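Local coordinates for protein isocitrate dehydrogenase [NAD] subunit 2, mitochondrial (Saccharomyces cerevisiae, PDB 3BLX) that catalyses, as part of an allosteric mitochondrial octamer with IDH1, the NAD-dependent oxidative decarboxylation of isocitrate to 2-oxoglutarate in the citric acid cycle, and also binds RNA, at residues 173-176 / 177-181; 204-207 / 208-211; 268-272 / 273-277. One frame throughout, in Å; residues are numbered along the deposited sequence.

Interaction 1 (173-176 / 177-181); sequences FEYA and RAIGR
Ala176 O takes a hydrogen bond from Arg181 N, five residues on, at 2.9 Å and an N-H...O angle of 163°, with the donor above the carbonyl plane; Ile179 N adds a weak bond to the same oxygen. Before this bond the helix is still regular, Arg177 N reaching Phe173 O and Ala178 N reaching Glu174 O. Gly180 has a positive phi (66°), a conformation that glycine adopts readily, and this ends the helix. Four residues apart, Tyr175 and Ile179 carry the apolar contact. With chi1 56°, Ile179 CG1 lies between its own N and carbonyl carbon, which sets CD1 3.6 Å from Tyr175 CE1, while CG2 covers one ring face from near the rim, 4.1 Å from Tyr175 CZ. Replacing Ile179 by alanine would probably uncover that part of the ring and give the tyrosine more freedom to shift. Glu174 OE2 approaches the Arg177 guanidinium obliquely, 4.2 Å from NH1 and too far for a salt bridge; Arg177 has its ion partner in Asp213. Val132 and Ile134 of strand 130-136 also touch Tyr175, and Val239 packs on Ala176 and Ile179. Paired with Gly180 N to Arg177 O, the Arg181 bond makes this a Schellman motif with Gly180 as its C-prime residue, ending helix 162-178 ahead of strand 183-188.

Interaction 2 (204-207 / 208-211); sequences AKEL and SKEY
Leu207 and Ser208 bury the most surface where helix 195-208 gives way to a turn. Leu207 O receives Glu210 N at 3.1 Å; the donor stands well above the carbonyl plane, and the N-H...O angle is a bent 137°. The same oxygen meets the Tyr211 ring at its edge, in the ring plane, with CD1 3.1 Å from Leu207 O. Tyr211 CG is anti to its carbonyl carbon (chi1 -57°), which swings the ring back beside the Leu207 carbonyl. Farther out, Leu207 CD2 passes 4.1 Å from Glu210 OE2, a loose contact between a methyl and the carboxylate. Ser208 meets the preceding turn with its methylene: CB lies 3.2 Å from Lys205 O, and the bond from Ser208 N to that oxygen is weak. Lys209 folds back over Glu206, its CG 3.2 Å from Glu206 O. Lys209 NZ and Glu206 OE2 remain 4.3 Å apart, opposite charges too distant for a salt bridge, whose attraction is probably modest. From Ser208 to Tyr211 the backbone makes a type I beta turn, closed by a weak bond from Tyr211 N to Ser208 O. Leu207 packs on Ile169 and Arg170 of helix 162-178, and Arg170 also forms a salt bridge with Glu210 OE1. Ala204, Lys205 and Ser208 touch Leu216, so this helix end lies against both helix 162-178 and strand 215-220.

Interaction 3 (268-272 / 273-277); sequences ANIGH and KISIF
Asn269 and Ile276 form the hydrogen-bonded pair of this antiparallel hairpin. Asn269 N donates to Ile276 O at 2.8 Å, and Ile276 N returns a bond to Asn269 O at 3.0 Å. Nearer the turn, Gly271 N donates to Ile274 O at 2.8 Å, with a more bent N-H...O angle of 134°. In the non-hydrogen-bonded pairs, Ala268 CB touches the Phe277 ring obliquely, 3.7 Å from CE1. On the same face Ser275 OG sits 3.7 Å from Ile270 CG1; with chi1 -73° its OG lies beside its own N, and it makes a weak bond to Ile274 O. Ser275 CA adds a CA-H...O contact to Asn269 O.

Strand 109-117 bonds to Ala268 and Ile270 through its backbone, while Leu81 and Ala83 bond to Ser275. Met304 and Met305 of helix 296-309 pack on Phe277, whose ring also meets His308. On the other face, Asn112 ND2 donates to Asn269 OD1. Backbone bonds on both flanks thus tie the hairpin into the central sheet, and the Asn269 amide, fixed through OD1 by Asn112, lies near Arg104, which probably binds substrate, so a polar group is held beside that likely site.

In the fold
Interactions 1 and 2 form one packed unit, their centres 14 Å apart: Tyr211 lies nearly parallel to Phe173, and Tyr211 CD2 is 3.5 Å from Arg177 NH2. Phe173 CE1 also comes 3.9 Å from Leu207 CB, so the ends of helices 162-178 and 195-208 rest on each other. Interaction 3 is centred about 17 Å from interaction 1 and 23 Å from interaction 2, and touches neither. Helix 162-178 nevertheless reaches it through Tyr171 on Ile270 and Arg167 on His272. Of the three, the hairpin approaches the probable substrate site most closely: Asn269 is about 4 Å from Arg104 between side chains, against about 9 Å from Tyr175 to Arg114.

Interaction 1 (173-176 / 177-181)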
loop_
_atom_site.group_PDB
_atom_site.type_symbol
_atom_site.label_atom_id
_atom_site.label_comp_id
_atom_site.label_asym_id
_atom_site.label_seq_id
_atom_site.Cartn_x
_atom_site.Cartn_y
_atom_site.Cartn_z
ATOM N N PHE B 173 -18.301 -47.524 26.596
ATOM C CA PHE B 173 -18.600 -48.441 27.691
ATOM C C PHE B 173 -18.827 -49.875 27.170
ATOM O O PHE B 173 -18.122 -50.791 27.553
ATOM C CB PHE B 173 -19.806 -47.946 28.494
ATOM C CG PHE B 173 -19.469 -46.877 29.500
ATOM C CD1 PHE B 173 -20.082 -45.625 29.456
ATOM C CD2 PHE B 173 -18.539 -47.118 30.496
ATOM C CE1 PHE B 173 -19.770 -44.647 30.394
ATOM C CE2 PHE B 173 -18.226 -46.133 31.432
ATOM C CZ PHE B 173 -18.841 -44.893 31.372
ATOM N N GLU B 174 -19.795 -50.038 26.274
ATOM C CA GLU B 174 -20.147 -51.318 25.668
ATOM C C GLU B 174 -18.997 -52.007 24.931
ATOM O O GLU B 174 -18.992 -53.216 24.744
ATOM C CB GLU B 174 -21.349 -51.158 24.742
ATOM C CG GLU B 174 -22.542 -50.575 25.436
ATOM C CD GLU B 174 -23.849 -51.188 24.993
ATOM O OE1 GLU B 174 -24.678 -50.432 24.446
ATOM O OE2 GLU B 174 -24.041 -52.414 25.196
ATOM N N TYR B 175 -18.010 -51.234 24.533
ATOM C CA TYR B 175 -16.844 -51.782 23.878
ATOM C C TYR B 175 -15.804 -52.189 24.920
ATOM O O TYR B 175 -15.011 -53.095 24.697
ATOM C CB TYR B 175 -16.261 -50.747 22.896
ATOM C CG TYR B 175 -15.128 -51.271 22.040
ATOM C CD1 TYR B 175 -13.792 -51.097 22.422
ATOM C CD2 TYR B 175 -15.396 -51.950 20.850
ATOM C CE1 TYR B 175 -12.754 -51.586 21.639
ATOM C CE2 TYR B 175 -14.373 -52.445 20.061
ATOM C CZ TYR B 175 -13.050 -52.265 20.455
ATOM O OH TYR B 175 -12.033 -52.767 19.658
ATOM N N ALA B 176 -15.789 -51.516 26.056
ATOM C CA ALA B 176 -14.870 -51.905 27.103
ATOM C C ALA B 176 -15.341 -53.233 27.714
ATOM O O ALA B 176 -14.559 -54.165 27.908
ATOM C CB ALA B 176 -14.784 -50.833 28.138
ATOM N N ARG B 177 -16.634 -53.308 28.006
ATOM C CA ARG B 177 -17.259 -54.547 28.433
ATOM C C ARG B 177 -16.984 -55.670 27.420
ATOM O O ARG B 177 -16.480 -56.724 27.780
ATOM C CB ARG B 177 -18.752 -54.314 28.622
ATOM C CG ARG B 177 -19.605 -55.552 28.661
ATOM C CD ARG B 177 -21.085 -55.167 28.666
ATOM N NE ARG B 177 -21.448 -54.536 29.929
ATOM C CZ ARG B 177 -22.603 -53.921 30.143
ATOM N NH1 ARG B 177 -23.479 -53.854 29.148
ATOM N NH2 ARG B 177 -22.879 -53.375 31.333
ATOM N N ALA B 178 -17.273 -55.421 26.150
ATOM C CA ALA B 178 -17.066 -56.400 25.077
ATOM C C ALA B 178 -15.622 -56.896 24.798
ATOM O O ALA B 178 -15.441 -57.894 24.120
ATOM C CB ALA B 178 -17.706 -55.901 23.779
ATOM N N ILE B 179 -14.603 -56.222 25.298
ATOM C CA ILE B 179 -13.248 -56.717 25.122
ATOM C C ILE B 179 -12.604 -56.953 26.482
ATOM O O ILE B 179 -11.387 -57.138 26.569
ATOM C CB ILE B 179 -12.346 -55.735 24.331
ATOM C CG1 ILE B 179 -12.319 -54.354 24.988
ATOM C CG2 ILE B 179 -12.802 -55.596 22.902
ATOM C CD1 ILE B 179 -11.260 -53.440 24.402
ATOM N N GLY B 180 -13.416 -56.916 27.540
ATOM C CA GLY B 180 -12.941 -57.173 28.893
ATOM C C GLY B 180 -11.951 -56.181 29.495
ATOM O O GLY B 180 -10.850 -56.528 29.896
ATOM N N ARG B 181 -12.342 -54.921 29.564
ATOM C CA ARG B 181 -11.511 -53.944 30.232
ATOM C C ARG B 181 -12.323 -53.234 31.308
ATOM O O ARG B 181 -13.477 -52.819 31.084
ATOM C CB ARG B 181 -10.920 -52.955 29.225
ATOM C CG ARG B 181 -9.582 -53.372 28.617
ATOM C CD ARG B 181 -9.425 -52.782 27.223
ATOM N NE ARG B 181 -8.104 -52.206 26.971
ATOM C CZ ARG B 181 -7.263 -52.649 26.044
ATOM N NH1 ARG B 181 -7.607 -53.677 25.288
ATOM N NH2 ARG B 181 -6.087 -52.063 25.876
#

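Interaction 2 (204-207 / 208-211)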
loop_
_atom_site.group_PDB
_atom_site.type_symbol
_atom_site.label_atom_id
_atom_site.label_comp_id
_atom_site.label_asym_id
_atom_site.label_seq_id
_atom_site.Cartn_x
_atom_site.Cartn_y
_atom_site.Cartn_z
ATOM N N ALA B 204 -20.776 -38.421 30.544
ATOM C CA ALA B 204 -20.079 -39.642 30.899
ATOM C C ALA B 204 -20.454 -40.125 32.295
ATOM O O ALA B 204 -20.545 -41.322 32.535
ATOM C CB ALA B 204 -18.575 -39.430 30.807
ATOM N N LYS B 205 -20.639 -39.189 33.220
ATOM C CA LYS B 205 -20.989 -39.525 34.597
ATOM C C LYS B 205 -22.428 -40.047 34.727
ATOM O O LYS B 205 -22.735 -40.847 35.608
ATOM C CB LYS B 205 -20.748 -38.327 35.510
ATOM C CG LYS B 205 -19.274 -38.024 35.719
ATOM C CD LYS B 205 -19.080 -36.852 36.674
ATOM C CE LYS B 205 -17.607 -36.639 36.991
ATOM N NZ LYS B 205 -17.393 -35.591 38.026
ATOM N N GLU B 206 -23.294 -39.608 33.821
ATOM C CA GLU B 206 -24.705 -39.984 33.803
ATOM C C GLU B 206 -24.853 -41.410 33.323
ATOM O O GLU B 206 -25.758 -42.131 33.738
ATOM C CB GLU B 206 -25.471 -39.079 32.839
ATOM C CG GLU B 206 -26.900 -38.773 33.237
ATOM C CD GLU B 206 -26.988 -37.719 34.333
ATOM O OE1 GLU B 206 -26.389 -36.623 34.184
ATOM O OE2 GLU B 206 -27.670 -37.989 35.343
ATOM N N LEU B 207 -23.964 -41.805 32.415
ATOM C CA LEU B 207 -23.987 -43.140 31.842
ATOM C C LEU B 207 -23.236 -44.103 32.734
ATOM O O LEU B 207 -23.399 -45.311 32.610
ATOM C CB LEU B 207 -23.332 -43.130 30.473
ATOM C CG LEU B 207 -24.001 -42.267 29.416
ATOM C CD1 LEU B 207 -23.268 -42.398 28.091
ATOM C CD2 LEU B 207 -25.469 -42.651 29.275
ATOM N N SER B 208 -22.416 -43.551 33.621
ATOM C CA SER B 208 -21.565 -44.324 34.511
ATOM C C SER B 208 -22.389 -45.331 35.334
ATOM O O SER B 208 -21.931 -46.452 35.614
ATOM C CB SER B 208 -20.791 -43.360 35.419
ATOM O OG SER B 208 -19.807 -44.020 36.181
ATOM N N LYS B 209 -23.611 -44.922 35.681
ATOM C CA LYS B 209 -24.482 -45.682 36.557
ATOM C C LYS B 209 -25.197 -46.813 35.844
ATOM O O LYS B 209 -25.628 -47.757 36.491
ATOM C CB LYS B 209 -25.489 -44.766 37.265
ATOM C CG LYS B 209 -26.384 -43.960 36.347
ATOM C CD LYS B 209 -26.837 -42.686 37.055
ATOM C CE LYS B 209 -25.660 -41.995 37.765
ATOM N NZ LYS B 209 -26.023 -40.650 38.308
ATOM N N GLU B 210 -25.315 -46.722 34.524
ATOM C CA GLU B 210 -25.884 -47.814 33.740
ATOM C C GLU B 210 -24.852 -48.860 33.367
ATOM O O GLU B 210 -25.159 -49.809 32.660
ATOM C CB GLU B 210 -26.554 -47.310 32.480
ATOM C CG GLU B 210 -27.508 -46.182 32.722
ATOM C CD GLU B 210 -28.204 -45.763 31.458
ATOM O OE1 GLU B 210 -28.479 -46.659 30.625
ATOM O OE2 GLU B 210 -28.476 -44.547 31.303
ATOM N N TYR B 211 -23.626 -48.688 33.844
ATOM C CA TYR B 211 -22.578 -49.671 33.600
ATOM C C TYR B 211 -21.732 -49.847 34.853
ATOM O O TYR B 211 -20.634 -49.293 34.965
ATOM C CB TYR B 211 -21.710 -49.252 32.408
ATOM C CG TYR B 211 -22.483 -49.031 31.119
ATOM C CD1 TYR B 211 -23.091 -47.811 30.846
ATOM C CD2 TYR B 211 -22.615 -50.036 30.179
ATOM C CE1 TYR B 211 -23.813 -47.602 29.676
ATOM C CE2 TYR B 211 -23.340 -49.838 29.001
ATOM C CZ TYR B 211 -23.934 -48.611 28.757
ATOM O OH TYR B 211 -24.657 -48.364 27.607
#

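Interaction 3 (268-272 / 273-277)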
loop_
_atom_site.group_PDB
_atom_site.type_symbol
_atom_site.label_atom_id
_atom_site.label_comp_id
_atom_site.label_asym_id
_atom_site.label_seq_id
_atom_site.Cartn_x
_atom_site.Cartn_y
_atom_site.Cartn_z
ATOM N N ALA B 268 -11.806 -48.547 12.878
ATOM C CA ALA B 268 -13.175 -48.908 12.652
ATOM C C ALA B 268 -14.017 -47.645 12.721
ATOM O O ALA B 268 -13.787 -46.770 13.555
ATOM C CB ALA B 268 -13.612 -49.888 13.676
ATOM N N ASN B 269 -14.988 -47.546 11.827
ATOM C CA ASN B 269 -15.918 -46.444 11.840
ATOM C C ASN B 269 -17.307 -46.962 12.061
ATOM O O ASN B 269 -17.892 -47.534 11.172
ATOM C CB ASN B 269 -15.811 -45.685 10.531
ATOM C CG ASN B 269 -14.557 -44.859 10.461
ATOM O OD1 ASN B 269 -14.499 -43.776 11.020
ATOM N ND2 ASN B 269 -13.537 -45.375 9.803
ATOM N N ILE B 270 -17.824 -46.783 13.267
ATOM C CA ILE B 270 -19.055 -47.454 13.646
ATOM C C ILE B 270 -20.249 -46.533 13.501
ATOM O O ILE B 270 -20.224 -45.412 14.004
ATOM C CB ILE B 270 -18.985 -48.012 15.093
ATOM C CG1 ILE B 270 -18.214 -49.336 15.116
ATOM C CG2 ILE B 270 -20.361 -48.252 15.645
ATOM C CD1 ILE B 270 -16.762 -49.211 14.737
ATOM N N GLY B 271 -21.276 -46.999 12.787
ATOM C CA GLY B 271 -22.554 -46.316 12.735
ATOM C C GLY B 271 -23.671 -47.109 13.389
ATOM O O GLY B 271 -23.461 -48.231 13.824
ATOM N N HIS B 272 -24.865 -46.529 13.441
ATOM C CA HIS B 272 -26.004 -47.179 14.081
ATOM C C HIS B 272 -26.301 -48.545 13.462
ATOM O O HIS B 272 -26.653 -49.500 14.174
ATOM C CB HIS B 272 -27.247 -46.278 14.052
ATOM C CG HIS B 272 -27.295 -45.267 15.164
ATOM N ND1 HIS B 272 -27.553 -45.612 16.476
ATOM C CD2 HIS B 272 -27.131 -43.919 15.156
ATOM C CE1 HIS B 272 -27.543 -44.522 17.225
ATOM N NE2 HIS B 272 -27.292 -43.481 16.449
ATOM N N LYS B 273 -26.143 -48.647 12.145
ATOM C CA LYS B 273 -26.323 -49.929 11.474
ATOM C C LYS B 273 -25.115 -50.317 10.617
ATOM O O LYS B 273 -24.633 -51.449 10.694
ATOM C CB LYS B 273 -27.616 -49.933 10.655
ATOM C CG LYS B 273 -27.828 -48.683 9.819
ATOM C CD LYS B 273 -28.955 -48.874 8.805
ATOM C CE LYS B 273 -29.000 -47.727 7.799
ATOM N NZ LYS B 273 -29.912 -48.025 6.661
ATOM N N ILE B 274 -24.621 -49.380 9.812
ATOM C CA ILE B 274 -23.451 -49.644 8.965
ATOM C C ILE B 274 -22.150 -49.455 9.748
ATOM O O ILE B 274 -22.113 -48.699 10.713
ATOM C CB ILE B 274 -23.409 -48.733 7.697
ATOM C CG1 ILE B 274 -24.709 -48.814 6.886
ATOM C CG2 ILE B 274 -22.251 -49.094 6.808
ATOM C CD1 ILE B 274 -25.674 -47.662 7.155
ATOM N N SER B 275 -21.093 -50.151 9.339
ATOM C CA SER B 275 -19.766 -49.977 9.930
ATOM C C SER B 275 -18.684 -50.263 8.907
ATOM O O SER B 275 -18.673 -51.310 8.279
ATOM C CB SER B 275 -19.573 -50.891 11.144
ATOM O OG SER B 275 -20.316 -50.438 12.258
ATOM N N ILE B 276 -17.753 -49.340 8.760
ATOM C CA ILE B 276 -16.720 -49.456 7.753
ATOM C C ILE B 276 -15.382 -49.620 8.433
ATOM O O ILE B 276 -15.139 -49.003 9.452
ATOM C CB ILE B 276 -16.719 -48.213 6.879
ATOM C CG1 ILE B 276 -18.075 -48.096 6.180
ATOM C CG2 ILE B 276 -15.581 -48.252 5.901
ATOM C CD1 ILE B 276 -18.134 -47.032 5.118
ATOM N N PHE B 277 -14.521 -50.467 7.878
ATOM C CA PHE B 277 -13.259 -50.817 8.513
ATOM C C PHE B 277 -12.157 -50.567 7.541
ATOM O O PHE B 277 -12.268 -50.942 6.388
ATOM C CB PHE B 277 -13.275 -52.291 8.926
ATOM C CG PHE B 277 -14.331 -52.610 9.933
ATOM C CD1 PHE B 277 -14.010 -52.741 11.281
ATOM C CD2 PHE B 277 -15.663 -52.732 9.547
ATOM C CE1 PHE B 277 -15.002 -53.026 12.233
ATOM C CE2 PHE B 277 -16.673 -53.014 10.494
ATOM C CZ PHE B 277 -16.339 -53.168 11.835
#